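Side-chain contacts in sugar ABC transporter substrate-binding protein (Treponema pallidum subsp. pallidum, PDB 5U2P), which probably captures a solute, perhaps a sugar, in the periplasm for an ABC importer, although its ligand is unidentified: residues P157-W160 and N161-L164; Y233-L236 and F237-Y241; I255-T259 and R260-A264; P393-A396 and A397-T400. One frame throughout, in Å; residues are numbered along the deposited sequence.

Contact 1 of 4, residues P157-W160 and N161-L164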
loop_
_atom_site.group_PDB
_atom_site.type_symbol
_atom_site.label_atom_id
_atom_site.label_comp_id
_atom_site.label_asym_id
_atom_site.label_seq_id
_atom_site.Cartn_x
_atom_site.Cartn_y
_atom_site.Cartn_z
ATOM N N PRO A 157 -1.329 10.506 -20.151
ATOM C CA PRO A 157 -0.898 11.793 -19.594
ATOM C C PRO A 157 0.398 11.660 -18.819
ATOM O O PRO A 157 0.475 10.817 -17.919
ATOM C CB PRO A 157 -2.050 12.189 -18.667
ATOM C CG PRO A 157 -2.690 10.901 -18.296
ATOM C CD PRO A 157 -2.553 10.011 -19.498
ATOM N N LYS A 158 1.399 12.468 -19.158
ATOM C CA LYS A 158 2.689 12.364 -18.495
ATOM C C LYS A 158 2.985 13.588 -17.630
ATOM O O LYS A 158 4.072 13.725 -17.086
ATOM C CB LYS A 158 3.797 12.147 -19.531
ATOM C CG LYS A 158 3.496 10.971 -20.459
ATOM C CD LYS A 158 4.750 10.284 -20.955
ATOM C CE LYS A 158 4.396 8.992 -21.680
ATOM N NZ LYS A 158 5.599 8.232 -22.111
ATOM N N SER A 159 1.990 14.454 -17.489
ATOM C CA SER A 159 2.096 15.655 -16.666
ATOM C C SER A 159 0.700 16.084 -16.226
ATOM O O SER A 159 -0.292 15.560 -16.715
ATOM C CB SER A 159 2.735 16.794 -17.442
ATOM O OG SER A 159 1.824 17.235 -18.434
ATOM N N TRP A 160 0.641 17.053 -15.324
ATOM C CA TRP A 160 -0.626 17.587 -14.826
ATOM C C TRP A 160 -1.474 18.231 -15.914
ATOM O O TRP A 160 -2.692 18.069 -15.926
ATOM C CB TRP A 160 -0.346 18.609 -13.718
ATOM C CG TRP A 160 -1.524 19.476 -13.325
ATOM C CD1 TRP A 160 -1.695 20.804 -13.611
ATOM C CD2 TRP A 160 -2.677 19.082 -12.561
ATOM N NE1 TRP A 160 -2.877 21.258 -13.075
ATOM C CE2 TRP A 160 -3.500 20.223 -12.427
ATOM C CE3 TRP A 160 -3.092 17.883 -11.980
ATOM C CZ2 TRP A 160 -4.715 20.192 -11.741
ATOM C CZ3 TRP A 160 -4.298 17.857 -11.296
ATOM C CH2 TRP A 160 -5.092 19.002 -11.183
ATOM N N ASN A 161 -0.845 18.981 -16.812
ATOM C CA ASN A 161 -1.585 19.612 -17.890
ATOM C C ASN A 161 -2.066 18.594 -18.902
ATOM O O ASN A 161 -3.121 18.768 -19.501
ATOM C CB ASN A 161 -0.736 20.679 -18.580
ATOM C CG ASN A 161 -0.530 21.892 -17.713
ATOM O OD1 ASN A 161 -1.421 22.288 -16.962
ATOM N ND2 ASN A 161 0.653 22.484 -17.796
ATOM N N GLU A 162 -1.306 17.520 -19.086
ATOM C CA GLU A 162 -1.739 16.465 -19.988
ATOM C C GLU A 162 -2.941 15.725 -19.391
ATOM O O GLU A 162 -3.840 15.298 -20.125
ATOM C CB GLU A 162 -0.584 15.506 -20.295
ATOM C CG GLU A 162 0.404 16.102 -21.303
ATOM C CD GLU A 162 1.533 15.167 -21.695
ATOM O OE1 GLU A 162 1.425 13.946 -21.467
ATOM O OE2 GLU A 162 2.538 15.661 -22.247
ATOM N N LEU A 163 -2.965 15.583 -18.069
ATOM C CA LEU A 163 -4.120 14.985 -17.395
ATOM C C LEU A 163 -5.355 15.854 -17.606
ATOM O O LEU A 163 -6.409 15.352 -17.964
ATOM C CB LEU A 163 -3.876 14.808 -15.905
ATOM C CG LEU A 163 -5.073 14.323 -15.083
ATOM C CD1 LEU A 163 -5.471 12.927 -15.498
ATOM C CD2 LEU A 163 -4.734 14.361 -13.600
ATOM N N LEU A 164 -5.223 17.155 -17.381
ATOM C CA LEU A 164 -6.354 18.069 -17.568
ATOM C C LEU A 164 -6.845 18.046 -19.013
ATOM O O LEU A 164 -8.053 18.042 -19.264
ATOM C CB LEU A 164 -5.977 19.501 -17.169
ATOM C CG LEU A 164 -5.682 19.718 -15.685
ATOM C CD1 LEU A 164 -5.293 21.167 -15.423
ATOM C CD2 LEU A 164 -6.856 19.324 -14.787
#

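Contact 2 of 4, residues Y233-L236 and F237-Y241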
loop_
_atom_site.group_PDB
_atom_site.type_symbol
_atom_site.label_atom_id
_atom_site.label_comp_id
_atom_site.label_asym_id
_atom_site.label_seq_id
_atom_site.Cartn_x
_atom_site.Cartn_y
_atom_site.Cartn_z
ATOM N N TYR A 233 -6.581 19.402 -6.494
ATOM C CA TYR A 233 -7.804 18.700 -6.121
ATOM C C TYR A 233 -9.027 19.555 -6.480
ATOM O O TYR A 233 -9.943 19.132 -7.185
ATOM C CB TYR A 233 -7.735 18.393 -4.621
ATOM C CG TYR A 233 -8.576 17.254 -4.098
ATOM C CD1 TYR A 233 -8.699 16.068 -4.802
ATOM C CD2 TYR A 233 -9.198 17.345 -2.861
ATOM C CE1 TYR A 233 -9.445 15.021 -4.306
ATOM C CE2 TYR A 233 -9.949 16.296 -2.354
ATOM C CZ TYR A 233 -10.069 15.133 -3.085
ATOM O OH TYR A 233 -10.818 14.073 -2.602
ATOM N N LEU A 234 -8.998 20.794 -6.005
ATOM C CA LEU A 234 -10.024 21.787 -6.277
ATOM C C LEU A 234 -10.271 22.013 -7.756
ATOM O O LEU A 234 -11.418 22.153 -8.187
ATOM C CB LEU A 234 -9.609 23.098 -5.602
ATOM C CG LEU A 234 -9.761 23.090 -4.080
ATOM C CD1 LEU A 234 -9.027 24.277 -3.452
ATOM C CD2 LEU A 234 -11.248 23.127 -3.725
ATOM N N GLU A 235 -9.190 22.056 -8.533
ATOM C CA GLU A 235 -9.299 22.304 -9.966
ATOM C C GLU A 235 -10.031 21.145 -10.636
ATOM O O GLU A 235 -10.850 21.362 -11.538
ATOM C CB GLU A 235 -7.913 22.512 -10.583
ATOM C CG GLU A 235 -7.926 22.933 -12.050
ATOM C CD GLU A 235 -8.493 24.328 -12.265
ATOM O OE1 GLU A 235 -8.627 25.088 -11.285
ATOM O OE2 GLU A 235 -8.803 24.663 -13.422
ATOM N N LEU A 236 -9.751 19.915 -10.199
ATOM C CA LEU A 236 -10.468 18.753 -10.741
ATOM C C LEU A 236 -11.976 18.859 -10.467
ATOM O O LEU A 236 -12.781 18.546 -11.343
ATOM C CB LEU A 236 -9.923 17.440 -10.170
ATOM C CG LEU A 236 -8.484 17.088 -10.567
ATOM C CD1 LEU A 236 -8.082 15.806 -9.894
ATOM C CD2 LEU A 236 -8.295 16.948 -12.071
ATOM N N PHE A 237 -12.353 19.302 -9.267
ATOM C CA PHE A 237 -13.774 19.470 -8.929
ATOM C C PHE A 237 -14.376 20.605 -9.750
ATOM O O PHE A 237 -15.492 20.493 -10.272
ATOM C CB PHE A 237 -13.959 19.750 -7.433
ATOM C CG PHE A 237 -13.680 18.558 -6.543
ATOM C CD1 PHE A 237 -14.607 17.540 -6.406
ATOM C CD2 PHE A 237 -12.490 18.466 -5.836
ATOM C CE1 PHE A 237 -14.344 16.450 -5.584
ATOM C CE2 PHE A 237 -12.225 17.378 -5.016
ATOM C CZ PHE A 237 -13.145 16.380 -4.885
ATOM N N LYS A 238 -13.617 21.692 -9.859
ATOM C CA LYS A 238 -14.033 22.892 -10.591
ATOM C C LYS A 238 -14.400 22.609 -12.048
ATOM O O LYS A 238 -15.414 23.112 -12.553
ATOM C CB LYS A 238 -12.911 23.936 -10.543
ATOM C CG LYS A 238 -13.167 25.227 -11.326
ATOM C CD LYS A 238 -11.916 25.660 -12.084
ATOM C CE LYS A 238 -12.141 26.928 -12.883
ATOM N NZ LYS A 238 -12.065 28.139 -12.030
ATOM N N ARG A 239 -13.565 21.827 -12.725
ATOM C CA ARG A 239 -13.783 21.505 -14.133
ATOM C C ARG A 239 -14.726 20.322 -14.323
ATOM O O ARG A 239 -15.053 19.952 -15.458
ATOM C CB ARG A 239 -12.441 21.235 -14.820
ATOM C CG ARG A 239 -11.449 22.403 -14.708
ATOM C CD ARG A 239 -10.319 22.294 -15.736
ATOM N NE ARG A 239 -9.242 23.255 -15.492
ATOM C CZ ARG A 239 -8.221 23.480 -16.319
ATOM N NH1 ARG A 239 -8.131 22.827 -17.470
ATOM N NH2 ARG A 239 -7.289 24.369 -15.997
ATOM N N GLY A 240 -15.188 19.740 -13.222
ATOM C CA GLY A 240 -16.084 18.597 -13.290
ATOM C C GLY A 240 -15.421 17.320 -13.790
ATOM O O GLY A 240 -16.089 16.409 -14.260
ATOM N N TYR A 241 -14.100 17.247 -13.681
ATOM C CA TYR A 241 -13.363 16.062 -14.077
ATOM C C TYR A 241 -13.484 14.950 -13.041
ATOM O O TYR A 241 -13.351 13.778 -13.376
ATOM C CB TYR A 241 -11.888 16.399 -14.308
ATOM C CG TYR A 241 -11.647 17.335 -15.471
ATOM C CD1 TYR A 241 -12.639 17.568 -16.427
ATOM C CD2 TYR A 241 -10.420 17.972 -15.633
ATOM C CE1 TYR A 241 -12.416 18.413 -17.489
ATOM C CE2 TYR A 241 -10.188 18.821 -16.704
ATOM C CZ TYR A 241 -11.195 19.037 -17.629
ATOM O OH TYR A 241 -10.983 19.877 -18.699
#

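Contact 3 of 4, residues I255-T259 and R260-A264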
loop_
_atom_site.group_PDB
_atom_site.type_symbol
_atom_site.label_atom_id
_atom_site.label_comp_id
_atom_site.label_asym_id
_atom_site.label_seq_id
_atom_site.Cartn_x
_atom_site.Cartn_y
_atom_site.Cartn_z
ATOM N N ILE A 255 -16.313 -1.143 -11.374
ATOM C CA ILE A 255 -16.050 -2.274 -12.243
ATOM C C ILE A 255 -17.145 -2.412 -13.304
ATOM O O ILE A 255 -16.864 -2.620 -14.503
ATOM C CB ILE A 255 -15.930 -3.583 -11.428
ATOM C CG1 ILE A 255 -14.714 -3.523 -10.500
ATOM C CG2 ILE A 255 -15.819 -4.781 -12.363
ATOM C CD1 ILE A 255 -14.711 -4.574 -9.413
ATOM N N HIS A 256 -18.391 -2.302 -12.861
ATOM C CA HIS A 256 -19.532 -2.407 -13.752
ATOM C C HIS A 256 -19.442 -1.389 -14.873
ATOM O O HIS A 256 -19.585 -1.736 -16.056
ATOM C CB HIS A 256 -20.824 -2.212 -12.979
ATOM C CG HIS A 256 -22.048 -2.381 -13.805
ATOM N ND1 HIS A 256 -22.558 -1.375 -14.591
ATOM C CD2 HIS A 256 -22.879 -3.438 -13.954
ATOM C CE1 HIS A 256 -23.642 -1.817 -15.204
ATOM N NE2 HIS A 256 -23.873 -3.054 -14.809
ATOM N N ASP A 257 -19.162 -0.136 -14.511
ATOM C CA ASP A 257 -19.100 0.926 -15.504
ATOM C C ASP A 257 -17.822 0.869 -16.358
ATOM O O ASP A 257 -17.868 1.146 -17.566
ATOM C CB ASP A 257 -19.228 2.296 -14.823
ATOM C CG ASP A 257 -20.606 2.534 -14.211
ATOM O OD1 ASP A 257 -21.573 1.857 -14.616
ATOM O OD2 ASP A 257 -20.717 3.415 -13.320
ATOM N N PHE A 258 -16.690 0.516 -15.758
ATOM C CA PHE A 258 -15.434 0.502 -16.498
ATOM C C PHE A 258 -15.476 -0.550 -17.586
ATOM O O PHE A 258 -14.998 -0.306 -18.699
ATOM C CB PHE A 258 -14.243 0.259 -15.556
ATOM C CG PHE A 258 -12.941 0.788 -16.085
ATOM C CD1 PHE A 258 -12.296 0.161 -17.152
ATOM C CD2 PHE A 258 -12.368 1.919 -15.529
ATOM C CE1 PHE A 258 -11.092 0.657 -17.628
ATOM C CE2 PHE A 258 -11.181 2.419 -15.998
ATOM C CZ PHE A 258 -10.531 1.793 -17.043
ATOM N N THR A 259 -16.054 -1.713 -17.279
ATOM C CA THR A 259 -16.082 -2.806 -18.245
ATOM C C THR A 259 -17.111 -2.556 -19.333
ATOM O O THR A 259 -17.156 -3.307 -20.310
ATOM C CB THR A 259 -16.355 -4.187 -17.586
ATOM O OG1 THR A 259 -17.601 -4.190 -16.871
ATOM C CG2 THR A 259 -15.244 -4.553 -16.635
ATOM N N ARG A 260 -17.949 -1.523 -19.157
ATOM C CA ARG A 260 -18.908 -1.098 -20.191
ATOM C C ARG A 260 -18.481 0.192 -20.913
ATOM O O ARG A 260 -19.292 0.873 -21.547
ATOM C CB ARG A 260 -20.295 -0.933 -19.573
ATOM C CG ARG A 260 -20.928 -2.259 -19.194
ATOM C CD ARG A 260 -22.119 -2.115 -18.288
ATOM N NE ARG A 260 -22.769 -3.395 -18.061
ATOM C CZ ARG A 260 -22.273 -4.382 -17.320
ATOM N NH1 ARG A 260 -21.104 -4.256 -16.710
ATOM N NH2 ARG A 260 -22.953 -5.519 -17.201
ATOM N N ASP A 261 -17.195 0.497 -20.837
ATOM C CA ASP A 261 -16.598 1.638 -21.534
ATOM C C ASP A 261 -17.246 2.964 -21.116
ATOM O O ASP A 261 -17.356 3.894 -21.921
ATOM C CB ASP A 261 -16.701 1.476 -23.072
ATOM C CG ASP A 261 -15.849 0.339 -23.630
ATOM O OD1 ASP A 261 -15.061 -0.296 -22.903
ATOM O OD2 ASP A 261 -15.956 0.094 -24.845
ATOM N N ARG A 262 -17.669 3.062 -19.857
ATOM C CA ARG A 262 -18.299 4.291 -19.359
ATOM C C ARG A 262 -17.341 5.142 -18.520
ATOM O O ARG A 262 -17.719 6.227 -18.049
ATOM C CB ARG A 262 -19.539 3.949 -18.540
ATOM C CG ARG A 262 -20.647 3.371 -19.344
ATOM C CD ARG A 262 -21.715 2.816 -18.454
ATOM N NE ARG A 262 -22.705 2.123 -19.259
ATOM C CZ ARG A 262 -23.708 1.402 -18.774
ATOM N NH1 ARG A 262 -23.867 1.257 -17.466
ATOM N NH2 ARG A 262 -24.534 0.802 -19.614
ATOM N N ILE A 263 -16.112 4.650 -18.344
ATOM C CA ILE A 263 -15.046 5.355 -17.616
ATOM C C ILE A 263 -13.705 5.323 -18.362
ATOM O O ILE A 263 -13.165 4.253 -18.652
ATOM C CB ILE A 263 -14.782 4.726 -16.236
ATOM C CG1 ILE A 263 -16.055 4.659 -15.412
ATOM C CG2 ILE A 263 -13.656 5.504 -15.488
ATOM C CD1 ILE A 263 -15.865 3.891 -14.109
ATOM N N ALA A 264 -13.139 6.493 -18.609
ATOM C CA ALA A 264 -11.870 6.588 -19.327
ATOM C C ALA A 264 -10.703 6.247 -18.425
ATOM O O ALA A 264 -9.800 5.499 -18.817
ATOM C CB ALA A 264 -11.692 7.983 -19.900
HETATM O O HOH W 1 -23.621 2.928 -15.306
HETATM O O HOH W 2 -13.686 1.848 -19.852
HETATM O O HOH W 3 -19.148 -6.357 -16.972
#

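Contact 4 of 4, residues P393-A396 and A397-T400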
loop_
_atom_site.group_PDB
_atom_site.type_symbol
_atom_site.label_atom_id
_atom_site.label_comp_id
_atom_site.label_asym_id
_atom_site.label_seq_id
_atom_site.Cartn_x
_atom_site.Cartn_y
_atom_site.Cartn_z
ATOM N N PRO A 393 -8.719 14.902 7.949
ATOM C CA PRO A 393 -9.986 15.523 7.559
ATOM C C PRO A 393 -10.571 14.934 6.298
ATOM O O PRO A 393 -9.834 14.482 5.433
ATOM C CB PRO A 393 -9.599 16.991 7.316
ATOM C CG PRO A 393 -8.246 17.154 7.897
ATOM C CD PRO A 393 -7.592 15.825 7.751
ATOM N N ASP A 394 -11.893 14.958 6.193
ATOM C CA ASP A 394 -12.572 14.680 4.940
ATOM C C ASP A 394 -12.558 15.963 4.110
ATOM O O ASP A 394 -13.542 16.704 4.074
ATOM C CB ASP A 394 -13.995 14.203 5.215
ATOM C CG ASP A 394 -14.735 13.799 3.963
ATOM O OD1 ASP A 394 -14.101 13.673 2.889
ATOM O OD2 ASP A 394 -15.959 13.582 4.068
ATOM N N PHE A 395 -11.412 16.259 3.503
ATOM C CA PHE A 395 -11.243 17.478 2.720
ATOM C C PHE A 395 -12.295 17.653 1.624
ATOM O O PHE A 395 -12.731 18.774 1.348
ATOM C CB PHE A 395 -9.851 17.507 2.091
ATOM C CG PHE A 395 -8.768 17.878 3.042
ATOM C CD1 PHE A 395 -8.726 19.140 3.586
ATOM C CD2 PHE A 395 -7.770 16.975 3.368
ATOM C CE1 PHE A 395 -7.721 19.494 4.464
ATOM C CE2 PHE A 395 -6.768 17.322 4.239
ATOM C CZ PHE A 395 -6.739 18.580 4.788
ATOM N N ALA A 396 -12.703 16.558 0.987
ATOM C CA ALA A 396 -13.652 16.662 -0.125
ATOM C C ALA A 396 -14.992 17.220 0.342
ATOM O O ALA A 396 -15.718 17.847 -0.434
ATOM C CB ALA A 396 -13.851 15.296 -0.805
ATOM N N ALA A 397 -15.316 17.008 1.612
ATOM C CA ALA A 397 -16.560 17.521 2.165
ATOM C C ALA A 397 -16.566 19.044 2.211
ATOM O O ALA A 397 -17.629 19.660 2.246
ATOM C CB ALA A 397 -16.790 16.956 3.543
ATOM N N TYR A 398 -15.380 19.645 2.217
ATOM C CA TYR A 398 -15.252 21.107 2.253
ATOM C C TYR A 398 -15.499 21.746 0.885
ATOM O O TYR A 398 -15.645 22.969 0.782
ATOM C CB TYR A 398 -13.858 21.528 2.731
ATOM C CG TYR A 398 -13.433 20.993 4.081
ATOM C CD1 TYR A 398 -14.363 20.518 4.999
ATOM C CD2 TYR A 398 -12.091 20.965 4.434
ATOM C CE1 TYR A 398 -13.960 20.024 6.236
ATOM C CE2 TYR A 398 -11.682 20.481 5.663
ATOM C CZ TYR A 398 -12.616 20.009 6.563
ATOM O OH TYR A 398 -12.189 19.526 7.785
ATOM N N VAL A 399 -15.523 20.926 -0.161
ATOM C CA VAL A 399 -15.578 21.430 -1.524
ATOM C C VAL A 399 -17.032 21.527 -1.975
ATOM O O VAL A 399 -17.601 20.578 -2.508
ATOM C CB VAL A 399 -14.787 20.539 -2.510
ATOM C CG1 VAL A 399 -14.807 21.145 -3.903
ATOM C CG2 VAL A 399 -13.353 20.364 -2.037
ATOM N N THR A 400 -17.628 22.685 -1.743
ATOM C CA THR A 400 -18.991 22.928 -2.177
ATOM C C THR A 400 -18.984 24.040 -3.209
ATOM O O THR A 400 -17.927 24.531 -3.597
ATOM C CB THR A 400 -19.905 23.302 -0.995
ATOM O OG1 THR A 400 -21.142 23.835 -1.489
ATOM C CG2 THR A 400 -19.229 24.326 -0.100
#

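Contact 1 of 4, residues P157-W160 and N161-L164
Glu162 turns back on Lys158 because its CG stands anti to its own carbonyl carbon (chi1 -77°) and the chain then runs out straight, which carries the carboxylate alongside the backbone just before the helix. Trp160 takes the other course: CG anti to the backbone N (chi1 167°) swings the indole over the side chain of Leu164, one turn on.

Ser159 is the N-cap of helix 160-172. Its OG accepts from Glu162 N at 3.2 Å, while its carbonyl O receives Leu163 N at 3.0 Å. Glu162 answers with OE1, which takes the N-H of Lys158 at 2.7 Å; the donor comes from above the carboxylate plane, 43° out of it. OE1 also lies beside Lys158 CB, whereas the rest of the lysine leads away to the surface.

On the indole side, Leu164 CD2 sits over the six-membered ring, 4.2 Å from its centroid, in a CH-pi contact. CD1 of the same leucine comes over the pyrrole side, 3.4 Å from Trp160 NE1, so both methyls of the fork lie over one face of the indole. Leu163 CD2 touches Trp160 CZ3, and Leu163 CB meets Pro157 CB at 4.2 Å. Beyond the helix, Trp160 and Leu164 both press on Leu236 of helix 227-238.

Ser159 OG thus takes a first-turn N-H, that of Glu162, and Glu162 OE1 takes the N-H of Lys158, just before the cap; the carboxylate, placed near the positive end of the helix dipole, is probably stabilised in its charged form.

Contact 2 of 4, residues Y233-L236 and F237-Y241
Glu235 reaches Arg239, and Tyr233 meets Phe237, at the C-terminal end of helix 227-238, which a Schellman motif closes at Gly240. There the backbone takes positive phi (70°), and Tyr241 N returns to Leu236 O at 3.0 Å while Gly240 N bonds to Phe237 O.

The tight side is aromatic. Phe237 sends its edge into the face of Tyr233, a T-shaped pair with centroids 4.8 Å apart and planes at 80°. CE2 does the touching, standing 3.4 Å above the middle of the tyrosine ring. Tyr233 is buried here, packed also against Leu192 and Leu193 of helix 191-214, with Ala396 near its far end.

The solvent side is charged, and only loosely packed at Lys238. That lysine lies beside Glu235, both pointing the same way, and its CD brushes OE1 without the ammonium closing an ion pair. Arg239 is exposed as well. Glu235 bends at chi2 to bring its carboxylate across, at a steep angle to the guanidinium plane. The NH2 of Arg239 adds a weak bond to OE2. The main link of this salt bridge is unusually short and its length should be read with some caution: Arg239 NE gives its N-H to the anti lone pair of Glu235 OE2 at 2.5 Å, within the guanidinium plane.

Contact 3 of 4, residues I255-T259 and R260-A264
Arg260 lays its guanidinium flat on the imidazole of His256, centres 3.5 Å apart and planes only 6° from parallel. Its CZ rests over NE2 of the ring, 3.3 Å away. The chain is extended as far as NE and then bends at chi4 (72°), which lays the guanidinium on the ring and brings Arg260 NH1 to His256 O at 3.0 Å. One bond and one stacked face thus fix the arginine's rotation.

Arg262 comes to the same imidazole at its edge, NH1 lying near the ring plane. Its nearest charge is Asp257 OD1, a long salt bridge of 3.7 Å with the carboxylate and guanidinium planes strongly tilted; a water near both groups bonds only weakly to Arg262 NH1. The buried ring of Phe258 meets Ile263, which crosses it at about a right angle, CB 3.8 Å from Phe258 CD2. A second water links Phe258 O and Ile263 O over one face of that ring.

Asp261, with positive phi, turns its carboxylate to Arg280 in a salt bridge. Arg262 N reaches Asp257 O at 3.0 Å and Asp261 N reaches Phe258 O at 3.2 Å, the paired bonds of a Schellman motif that ends helix 251-258 and leads the chain into strand 263-267.

Contact 4 of 4, residues P393-A396 and A397-T400
Asp394 O, Phe395 O and Ala396 O accept in turn from the N-H groups of Ala397, Tyr398 and Val399, the middle bond, Tyr398 N to Phe395 O, measuring 2.9 Å.

Tyr398 folds back over the turns that these bonds close. Its CG is anti to the carbonyl carbon (chi1 -56°), which lays the ring along the preceding residues: one face receives Asp394 O and Phe395 CA, and the far end brings OH to within 3.7 Å of Pro393 CB. The Phe395 ring approaches obliquely, its CD1 3.9 Å from Tyr398 CE2 with the ring planes almost perpendicular. Pro393 CB, in turn, sits over the centre of the Phe395 ring, so the three side chains touch one another. Trp220 meets Phe395 edge-to-face, and Met409 of helix 406-417 touches it as well.

At the outer side, Asp394 has CG anti to its backbone N, bringing OD2 alongside the methyl of Ala397, 3.5 Å from its CB; OD1 of Asp394 faces Arg247 in a long, weak ion pair. Buried Val399 leans with CG2 toward Phe395 O and Ala396 O, and it also packs on Leu234 and Phe237 of helix 227-238.

The backbone pattern is an inverse gamma turn centred on Asp394 running into three successive overlapping turns, each closed by an N-H to the carbonyl three residues back, a compact coil in the connection between strand 372-374 and helix 406-417.

Along the chain the four contacts come in series, from 157-164 at the start of helix 160-172 to 393-400 just ahead of helix 406-417. Contact 2 is the middle of a packed row: its centre lies about 14 Å from that of contact 1 and 13 Å from that of contact 4. Leu164 O touches Tyr241 CE2 at 3.4 Å on one flank, and Phe237 CZ meets Ala396 CB at 4.3 Å on another. Contact 3 stands apart, its nearest atoms about 9 Å from contacts 1 and 2, where helix 251-258 passes into strand 263-267 of the branched sheet. Helix 227-238 thus joins an early helix start to a late loop of the solute-binding fold, far from the chain's centre.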